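Local coordinates for CrataBL (Crataeva tapia, PDB 4IHZ), which inhibits trypsin and, more strongly, probably factor Xa, and is probably a lectin for glucose and N-acetylglucosamine, at residues A[136-141]-A[147-152]; A[53-58]-A[62-67]. All blocks are in the same frame, centred on the assembly; numbering follows the deposited sequence.

Both contacts join stretches close in sequence within one beta-trefoil domain, yet by different means. Contact 1 (136-141 with 147-152) is a hydrogen-bonded beta hairpin, formed by the last two strands of a four-stranded antiparallel sheet. Contact 2 (53-58 with 62-67) packs the connection that follows strand 52-55 back against the end of that strand and rests on apolar and ring contacts. The two follow each other along the chain and sit on opposite sides of its centre, their centres 23 Å apart and their nearest atoms about 10 Å apart, without touching. They share one neighbour in the fold: strand 112-117, on which Phe53 of contact 2 packs through Ile114, belongs to the same sheet as the hairpin of contact 1.

Contact 1 of 2, residues A[136-141]-A[147-152]; sequences VGIETV and RYLAPR
Strands 136-139 and 148-151 run antiparallel with a marked twist, their axes 134° apart, and Gly137 with Ala150 and Glu139 with Tyr148 form the hydrogen-bonded pairs. Gly137 N reaches Ala150 O at 2.8 Å, and the return bond runs from Ala150 N to Gly137 O. On one face of this hairpin of the beta-trefoil, in the conformer of Ile138 described here, one of two modelled, Ile138 CG1 meets Leu149 CD2 at 3.9 Å, and Ile138 CG2 lies 3.5 Å from Arg147 NE, over one face of the guanidinium; Arg147 NH2 bonds Gln40. On the other face Tyr148 leans back toward the partner strand: with CG set between the backbone N and the carbonyl carbon (chi1 57°), its ring slides under Glu139 in a CH-pi contact, Glu139 CB 4.0 Å from the ring centroid of Tyr148. The phenol then extends past the strand end, and Tyr148 OH donates to a lone pair of Val141 O, in the carbonyl plane, at 2.6 Å. Glu139 bends at chi2 (-78°) toward Arg152, but OE1 to NH1 is a long salt bridge of 3.9 Å, and a water accepting from NH1 donates weakly to OE1. Stronger partners lie outside: Arg154 for Glu139, His94 and Leu97 carbonyls for Arg152. The phenol thus adds a side-chain tie beyond the last backbone pair, while the arginines spend N-H groups on neighbouring carbonyl and amide oxygens and the cross-strand charge pair stays weak.

Contact 2 of 2, residues A[53-58]-A[62-67]; sequences FTPQNS and VVPLSH
The long connection between strands 52-55 and 69-72 of the beta-trefoil doubles back on itself here, bringing Val63 and Pro64 against the end of the first strand and His67 against the turn after it. Val63 CG2 lies 3.9 Å from Phe53 CB, and the same methyl approaches Pro55 CG at 4.3 Å. It is the branch anti to the carbonyl carbon that meets both residues, CG1 being the one anti to the backbone N (chi1 175°). Phe53 touches Val63 through its CB alone; the ring turns off into the interior, against Leu69, Ile71 and Ile114. Beside this pair the two prolines meet at about a right angle, Pro64 CD resting against CB and CG of Pro55, 3.9 Å from Pro55 CG. Strands 52-55 and 69-72 pair as a two-stranded antiparallel sheet, and the excursion between them is thus folded onto its own base: Val63 also packs on Leu69, its backbone is bonded to Ile2, and Thr4 touches both Pro55 and Val63. At the far end the His67 ring, carried across by a CG anti to the backbone N (chi1 171°), presents its NE2 edge to the turn that follows the strand. Asn57 N lies in the ring plane, 3.8 Å from His67 NE2, and Gln56 N is 3.7 Å from the same nitrogen; these separations are longer than hydrogen bonds. Gln56 CB comes to 3.8 Å of His67 NE2; the side chain of Gln56 then extends away from the ring, and its OE1 accepts a hydrogen bond from Asn68 ND2.

Contact 1 of 2, residues A[136-141]-A[147-152]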
loop_
_atom_site.group_PDB
_atom_site.type_symbol
_atom_site.label_atom_id
_atom_site.label_comp_id
_atom_site.label_asym_id
_atom_site.label_seq_id
_atom_site.Cartn_x
_atom_site.Cartn_y
_atom_site.Cartn_z
ATOM N N VAL A 136 9.469 -8.789 -19.064
ATOM C CA VAL A 136 9.606 -9.353 -17.723
ATOM C C VAL A 136 9.840 -10.852 -17.843
ATOM O O VAL A 136 9.121 -11.559 -18.574
ATOM C CB VAL A 136 8.329 -9.108 -16.929
ATOM C CG1 VAL A 136 8.369 -9.900 -15.621
ATOM C CG2 VAL A 136 8.224 -7.594 -16.634
ATOM N N GLY A 137 10.903 -11.307 -17.192
ATOM C CA GLY A 137 11.274 -12.708 -17.194
ATOM C C GLY A 137 11.604 -13.177 -15.806
ATOM O O GLY A 137 11.382 -12.467 -14.817
ATOM N N ILE A 138 12.111 -14.402 -15.720
ATOM C CA ILE A 138 12.438 -15.011 -14.440
ATOM C C ILE A 138 13.975 -14.964 -14.236
ATOM O O ILE A 138 14.766 -15.271 -15.154
ATOM C CB ILE A 138 11.909 -16.486 -14.384
ATOM C CG1 ILE A 138 10.418 -16.538 -14.071
ATOM C CG2 ILE A 138 12.704 -17.304 -13.355
ATOM C CD1 ILE A 138 9.839 -17.978 -14.115
ATOM N N GLU A 139 14.386 -14.625 -13.016
ATOM C CA GLU A 139 15.819 -14.608 -12.663
ATOM C C GLU A 139 16.058 -15.304 -11.353
ATOM O O GLU A 139 15.138 -15.520 -10.598
ATOM C CB GLU A 139 16.339 -13.174 -12.549
ATOM C CG GLU A 139 16.182 -12.352 -13.816
ATOM C CD GLU A 139 17.230 -12.660 -14.886
ATOM O OE1 GLU A 139 18.328 -13.185 -14.558
ATOM O OE2 GLU A 139 16.961 -12.362 -16.073
ATOM N N THR A 140 17.312 -15.660 -11.093
ATOM C CA THR A 140 17.670 -16.299 -9.835
ATOM C C THR A 140 18.818 -15.583 -9.150
ATOM O O THR A 140 19.030 -15.798 -7.962
ATOM C CB THR A 140 18.093 -17.764 -10.012
ATOM O OG1 THR A 140 19.248 -17.821 -10.851
ATOM C CG2 THR A 140 16.978 -18.614 -10.636
ATOM N N VAL A 141 19.561 -14.747 -9.881
ATOM C CA VAL A 141 20.761 -14.159 -9.281
ATOM C C VAL A 141 20.425 -13.343 -8.023
ATOM O O VAL A 141 19.563 -12.456 -8.061
ATOM C CB VAL A 141 21.603 -13.320 -10.276
ATOM C CG1 VAL A 141 20.805 -12.186 -10.889
ATOM C CG2 VAL A 141 22.860 -12.783 -9.589
ATOM N N ARG A 147 13.241 -18.022 -7.390
ATOM C CA ARG A 147 13.194 -17.328 -8.668
ATOM C C ARG A 147 12.260 -16.178 -8.591
ATOM O O ARG A 147 11.182 -16.295 -7.981
ATOM C CB ARG A 147 12.760 -18.280 -9.769
ATOM C CG ARG A 147 13.613 -19.555 -9.743
ATOM C CD ARG A 147 13.792 -20.160 -11.092
ATOM N NE ARG A 147 12.537 -20.450 -11.766
ATOM C CZ ARG A 147 12.475 -21.017 -12.963
ATOM N NH1 ARG A 147 13.604 -21.384 -13.581
ATOM N NH2 ARG A 147 11.312 -21.253 -13.531
ATOM N N TYR A 148 12.629 -15.065 -9.198
ATOM C CA TYR A 148 11.839 -13.827 -9.061
ATOM C C TYR A 148 11.649 -13.198 -10.420
ATOM O O TYR A 148 12.423 -13.435 -11.346
ATOM C CB TYR A 148 12.536 -12.848 -8.100
ATOM C CG TYR A 148 13.940 -12.489 -8.509
ATOM C CD1 TYR A 148 14.160 -11.395 -9.351
ATOM C CD2 TYR A 148 15.013 -13.227 -8.055
ATOM C CE1 TYR A 148 15.466 -11.063 -9.744
ATOM C CE2 TYR A 148 16.297 -12.904 -8.448
ATOM C CZ TYR A 148 16.500 -11.803 -9.259
ATOM O OH TYR A 148 17.769 -11.467 -9.659
ATOM N N LEU A 149 10.615 -12.389 -10.547
ATOM C CA LEU A 149 10.323 -11.667 -11.796
ATOM C C LEU A 149 11.162 -10.391 -11.908
ATOM O O LEU A 149 11.375 -9.695 -10.928
ATOM C CB LEU A 149 8.825 -11.348 -11.884
ATOM C CG LEU A 149 7.871 -12.525 -11.960
ATOM C CD1 LEU A 149 6.502 -11.887 -12.083
ATOM C CD2 LEU A 149 8.180 -13.420 -13.177
ATOM N N ALA A 150 11.681 -10.139 -13.115
ATOM C CA ALA A 150 12.555 -8.976 -13.348
ATOM C C ALA A 150 12.436 -8.524 -14.792
ATOM O O ALA A 150 12.322 -9.340 -15.704
ATOM C CB ALA A 150 13.961 -9.342 -13.038
ATOM N N PRO A 151 12.497 -7.208 -15.017
ATOM C CA PRO A 151 12.356 -6.716 -16.402
ATOM C C PRO A 151 13.715 -6.639 -17.086
ATOM O O PRO A 151 14.360 -5.589 -17.122
ATOM C CB PRO A 151 11.730 -5.328 -16.209
ATOM C CG PRO A 151 12.282 -4.864 -14.884
ATOM C CD PRO A 151 12.463 -6.117 -14.027
ATOM N N ARG A 152 14.153 -7.771 -17.628
ATOM C CA ARG A 152 15.500 -7.831 -18.191
ATOM C C ARG A 152 15.513 -8.317 -19.617
ATOM O O ARG A 152 16.519 -8.928 -20.065
ATOM C CB ARG A 152 16.410 -8.665 -17.294
ATOM C CG ARG A 152 16.540 -8.044 -15.926
ATOM C CD ARG A 152 17.624 -8.628 -15.057
ATOM N NE ARG A 152 17.435 -8.174 -13.681
ATOM C CZ ARG A 152 18.024 -8.714 -12.620
ATOM N NH1 ARG A 152 18.892 -9.724 -12.760
ATOM N NH2 ARG A 152 17.751 -8.240 -11.414
HETATM O O HOH W 1 20.441 -10.562 -15.010
#

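Contact 2 of 2, residues A[53-58]-A[62-67]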
loop_
_atom_site.group_PDB
_atom_site.type_symbol
_atom_site.label_atom_id
_atom_site.label_comp_id
_atom_site.label_asym_id
_atom_site.label_seq_id
_atom_site.Cartn_x
_atom_site.Cartn_y
_atom_site.Cartn_z
ATOM N N PHE A 53 -5.709 -6.392 -13.095
ATOM C CA PHE A 53 -5.187 -5.440 -14.082
ATOM C C PHE A 53 -6.095 -4.246 -14.173
ATOM O O PHE A 53 -7.337 -4.401 -14.259
ATOM C CB PHE A 53 -5.148 -6.132 -15.451
ATOM C CG PHE A 53 -4.268 -7.328 -15.478
ATOM C CD1 PHE A 53 -2.897 -7.171 -15.416
ATOM C CD2 PHE A 53 -4.803 -8.614 -15.552
ATOM C CE1 PHE A 53 -2.061 -8.263 -15.425
ATOM C CE2 PHE A 53 -3.963 -9.732 -15.561
ATOM C CZ PHE A 53 -2.592 -9.554 -15.501
ATOM N N THR A 54 -5.497 -3.065 -14.086
ATOM C CA THR A 54 -6.258 -1.822 -14.214
ATOM C C THR A 54 -5.680 -1.050 -15.377
ATOM O O THR A 54 -4.591 -0.469 -15.260
ATOM C CB THR A 54 -6.166 -0.965 -12.929
ATOM O OG1 THR A 54 -6.588 -1.742 -11.801
ATOM C CG2 THR A 54 -7.088 0.250 -13.059
ATOM N N PRO A 55 -6.400 -1.039 -16.523
ATOM C CA PRO A 55 -5.896 -0.246 -17.656
ATOM C C PRO A 55 -5.850 1.256 -17.337
ATOM O O PRO A 55 -6.611 1.752 -16.498
ATOM C CB PRO A 55 -6.943 -0.474 -18.751
ATOM C CG PRO A 55 -7.742 -1.677 -18.329
ATOM C CD PRO A 55 -7.711 -1.663 -16.814
ATOM N N GLN A 56 -4.965 1.956 -18.027
ATOM C CA GLN A 56 -4.828 3.395 -17.879
ATOM C C GLN A 56 -6.149 4.146 -18.171
ATOM O O GLN A 56 -6.462 5.145 -17.522
ATOM C CB GLN A 56 -3.674 3.887 -18.731
ATOM C CG GLN A 56 -3.463 5.399 -18.635
ATOM C CD GLN A 56 -2.129 5.799 -19.183
ATOM O OE1 GLN A 56 -1.666 5.260 -20.202
ATOM N NE2 GLN A 56 -1.495 6.756 -18.517
ATOM N N ASN A 57 -6.935 3.649 -19.117
ATOM C CA ASN A 57 -8.347 4.045 -19.178
ATOM C C ASN A 57 -9.143 3.080 -18.279
ATOM O O ASN A 57 -9.575 2.015 -18.720
ATOM C CB ASN A 57 -8.831 4.005 -20.624
ATOM C CG ASN A 57 -10.217 4.607 -20.806
ATOM O OD1 ASN A 57 -10.913 4.930 -19.833
ATOM N ND2 ASN A 57 -10.628 4.760 -22.067
ATOM N N SER A 58 -9.303 3.441 -17.006
ATOM C CA SER A 58 -9.834 2.503 -15.993
ATOM C C SER A 58 -11.333 2.192 -16.174
ATOM O O SER A 58 -11.882 1.321 -15.480
ATOM C CB SER A 58 -9.544 3.010 -14.573
ATOM O OG SER A 58 -10.402 4.105 -14.247
ATOM N N VAL A 62 -12.732 -4.554 -20.787
ATOM C CA VAL A 62 -11.746 -5.506 -21.282
ATOM C C VAL A 62 -10.383 -4.827 -21.224
ATOM O O VAL A 62 -10.218 -3.680 -21.628
ATOM C CB VAL A 62 -12.078 -5.932 -22.745
ATOM C CG1 VAL A 62 -10.968 -6.793 -23.354
ATOM C CG2 VAL A 62 -13.407 -6.676 -22.769
ATOM N N VAL A 63 -9.407 -5.542 -20.689
ATOM C CA VAL A 63 -8.039 -5.070 -20.655
ATOM C C VAL A 63 -7.420 -5.115 -22.061
ATOM O O VAL A 63 -7.297 -6.188 -22.636
ATOM C CB VAL A 63 -7.220 -5.970 -19.705
ATOM C CG1 VAL A 63 -5.750 -5.594 -19.716
ATOM C CG2 VAL A 63 -7.798 -5.928 -18.291
ATOM N N PRO A 64 -7.001 -3.951 -22.600
ATOM C CA PRO A 64 -6.407 -3.994 -23.937
ATOM C C PRO A 64 -4.976 -4.480 -23.867
ATOM O O PRO A 64 -4.279 -4.206 -22.891
ATOM C CB PRO A 64 -6.417 -2.530 -24.393
ATOM C CG PRO A 64 -7.087 -1.772 -23.344
ATOM C CD PRO A 64 -7.078 -2.573 -22.086
ATOM N N LEU A 65 -4.560 -5.216 -24.899
ATOM C CA LEU A 65 -3.182 -5.630 -25.021
ATOM C C LEU A 65 -2.368 -4.444 -25.481
ATOM O O LEU A 65 -2.899 -3.522 -26.131
ATOM C CB LEU A 65 -3.080 -6.748 -26.078
ATOM C CG LEU A 65 -3.909 -7.998 -25.733
ATOM C CD1 LEU A 65 -3.799 -9.094 -26.780
ATOM C CD2 LEU A 65 -3.539 -8.551 -24.367
ATOM N N SER A 66 -1.068 -4.484 -25.197
ATOM C CA SER A 66 -0.133 -3.483 -25.686
ATOM C C SER A 66 -0.504 -2.066 -25.251
ATOM O O SER A 66 -0.292 -1.098 -25.986
ATOM C CB SER A 66 0.016 -3.599 -27.223
ATOM O OG SER A 66 0.646 -4.813 -27.530
ATOM N N HIS A 67 -1.048 -1.956 -24.030
ATOM C CA HIS A 67 -1.594 -0.688 -23.506
ATOM C C HIS A 67 -1.273 -0.600 -22.003
ATOM O O HIS A 67 -1.419 -1.582 -21.277
ATOM C CB HIS A 67 -3.110 -0.666 -23.749
ATOM C CG HIS A 67 -3.833 0.464 -23.085
ATOM N ND1 HIS A 67 -4.136 1.640 -23.736
ATOM C CD2 HIS A 67 -4.327 0.590 -21.828
ATOM C CE1 HIS A 67 -4.785 2.445 -22.907
ATOM N NE2 HIS A 67 -4.913 1.831 -21.741
#